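Local coordinates for protein putative hydrolase (PDB 3D6L) that probably hydrolyses long-chain fatty acyl-CoA thioesters, as a hexameric hotdog-fold thioesterase of Campylobacter jejuni, at residues V75-N80 and K129-F134. Residues are numbered along the deposited sequence; the frame is centred on the assembly and turned at random.
Sequences VVNVGN and KRIHGF
Val78 and Phe134 bring the two backbones to a CA-CA separation of 7.2 Å, where the end of strand 68-78 passes the chain leaving helix 126-130. That helix closes in a Schellman motif: Phe134 N donates to Lys129 O, Gly133 N bonds weakly to Arg130 O, and Gly133 takes the positive phi. The reversal turns Phe134 back to the strand. Its ring lies over Val78, whose CG2 makes a CH-pi contact 3.8 Å from the ring centroid and 12° off the normal. With its CG1 anti to the backbone N (chi1 180°), Val78 turns that methyl to the Lys129 chain, 3.7 Å from Lys129 CE, and leaves CG2 for the ring. In this hotdog fold the strand belongs to the antiparallel sheet, and Val76 and Asn77, both opposite Ser84, form a classic beta bulge in it. Just before the bulge, Val75 O lies at the edge of the Phe134 ring, in its plane, 3.7 Å from CZ, and Val75 CG1 packs 4.0 Å from CE1. Lys129, extended beyond CG, reaches past Val78 to hydrogen-bond through NZ to Gly79 O at 2.9 Å, from above the carbonyl plane, with a C=O...N angle of 137°. Leu44 also packs against Val75 and Val78.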
loop_
_atom_site.group_PDB
_atom_site.type_symbol
_atom_site.label_atom_id
_atom_site.label_comp_id
_atom_site.label_asym_id
_atom_site.label_seq_id
_atom_site.Cartn_x
_atom_site.Cartn_y
_atom_site.Cartn_z
ATOM N N VAL A 75 26.356 15.470 0.496
ATOM C CA VAL A 75 26.953 15.341 -0.821
ATOM C C VAL A 75 28.451 15.234 -0.618
ATOM O O VAL A 75 29.090 16.128 -0.077
ATOM C CB VAL A 75 26.607 16.512 -1.744
ATOM C CG1 VAL A 75 27.283 16.337 -3.104
ATOM C CG2 VAL A 75 25.099 16.619 -1.907
ATOM N N VAL A 76 28.980 14.104 -1.043
ATOM C CA VAL A 76 30.344 13.703 -0.779
ATOM C C VAL A 76 31.215 14.000 -2.004
ATOM O O VAL A 76 32.388 14.350 -1.872
ATOM C CB VAL A 76 30.359 12.182 -0.400
ATOM C CG1 VAL A 76 31.682 11.492 -0.762
ATOM C CG2 VAL A 76 30.019 12.003 1.070
ATOM N N ASN A 77 30.628 13.867 -3.190
ATOM C CA ASN A 77 31.357 14.050 -4.434
ATOM C C ASN A 77 30.487 14.521 -5.588
ATOM O O ASN A 77 29.331 14.131 -5.708
ATOM C CB ASN A 77 32.052 12.754 -4.824
ATOM C CG ASN A 77 33.421 12.993 -5.396
ATOM O OD1 ASN A 77 34.424 12.914 -4.679
ATOM N ND2 ASN A 77 33.482 13.324 -6.685
ATOM N N VAL A 78 31.059 15.367 -6.434
ATOM C CA VAL A 78 30.374 15.855 -7.620
ATOM C C VAL A 78 31.311 15.718 -8.808
ATOM O O VAL A 78 32.463 16.147 -8.756
ATOM C CB VAL A 78 29.926 17.332 -7.468
ATOM C CG1 VAL A 78 29.223 17.812 -8.723
ATOM C CG2 VAL A 78 29.006 17.501 -6.265
ATOM N N GLY A 79 30.814 15.094 -9.868
ATOM C CA GLY A 79 31.570 14.926 -11.098
ATOM C C GLY A 79 31.046 15.901 -12.125
ATOM O O GLY A 79 30.622 16.996 -11.779
ATOM N N ASN A 80 31.078 15.500 -13.389
ATOM C CA ASN A 80 30.552 16.311 -14.477
ATOM C C ASN A 80 29.017 16.210 -14.521
ATOM O O ASN A 80 28.329 17.228 -14.672
ATOM C CB ASN A 80 31.241 15.908 -15.796
ATOM C CG ASN A 80 30.365 16.123 -17.024
ATOM O OD1 ASN A 80 30.169 17.253 -17.483
ATOM N ND2 ASN A 80 29.847 15.023 -17.578
ATOM N N LYS A 129 27.961 23.909 -7.944
ATOM C CA LYS A 129 29.160 23.272 -7.407
ATOM C C LYS A 129 29.909 24.226 -6.488
ATOM O O LYS A 129 30.339 23.818 -5.411
ATOM C CB LYS A 129 30.088 22.792 -8.522
ATOM C CG LYS A 129 29.564 21.623 -9.320
ATOM C CD LYS A 129 30.699 20.978 -10.083
ATOM C CE LYS A 129 30.210 20.297 -11.345
ATOM N NZ LYS A 129 31.353 19.820 -12.167
ATOM N N ARG A 130 30.052 25.489 -6.907
ATOM C CA ARG A 130 30.743 26.511 -6.109
ATOM C C ARG A 130 30.063 26.777 -4.767
ATOM O O ARG A 130 30.738 26.859 -3.743
ATOM C CB ARG A 130 30.908 27.825 -6.882
ATOM C CG ARG A 130 32.133 27.877 -7.798
ATOM C CD ARG A 130 32.467 29.308 -8.253
ATOM N NE ARG A 130 31.329 29.975 -8.889
ATOM C CZ ARG A 130 30.993 29.868 -10.174
ATOM N NH1 ARG A 130 31.709 29.115 -11.000
ATOM N NH2 ARG A 130 29.930 30.518 -10.636
ATOM N N ILE A 131 28.734 26.903 -4.769
ATOM C CA ILE A 131 28.000 27.184 -3.529
ATOM C C ILE A 131 27.855 25.968 -2.608
ATOM O O ILE A 131 27.324 26.089 -1.498
ATOM C CB ILE A 131 26.613 27.867 -3.763
ATOM C CG1 ILE A 131 25.702 27.015 -4.643
ATOM C CG2 ILE A 131 26.794 29.256 -4.351
ATOM C CD1 ILE A 131 24.281 27.541 -4.737
ATOM N N HIS A 132 28.324 24.810 -3.073
ATOM C CA HIS A 132 28.307 23.576 -2.279
ATOM C C HIS A 132 29.718 23.073 -1.929
ATOM O O HIS A 132 29.889 21.954 -1.437
ATOM C CB HIS A 132 27.478 22.488 -2.982
ATOM C CG HIS A 132 26.000 22.722 -2.914
ATOM N ND1 HIS A 132 25.270 23.204 -3.980
ATOM C CD2 HIS A 132 25.117 22.557 -1.898
ATOM C CE1 HIS A 132 24.002 23.322 -3.627
ATOM N NE2 HIS A 132 23.882 22.933 -2.370
ATOM N N GLY A 133 30.723 23.905 -2.176
ATOM C CA GLY A 133 32.091 23.575 -1.809
ATOM C C GLY A 133 32.843 22.736 -2.823
ATOM O O GLY A 133 33.834 22.093 -2.482
ATOM N N PHE A 134 32.384 22.743 -4.071
ATOM C CA PHE A 134 33.074 22.044 -5.150
ATOM C C PHE A 134 33.384 23.034 -6.265
ATOM O O PHE A 134 34.516 23.110 -6.743
ATOM C CB PHE A 134 32.227 20.886 -5.695
ATOM C CG PHE A 134 31.771 19.903 -4.641
ATOM C CD1 PHE A 134 30.552 20.076 -3.986
ATOM C CD2 PHE A 134 32.551 18.793 -4.318
ATOM C CE1 PHE A 134 30.125 19.167 -3.013
ATOM C CE2 PHE A 134 32.127 17.875 -3.349
ATOM C CZ PHE A 134 30.911 18.070 -2.694
#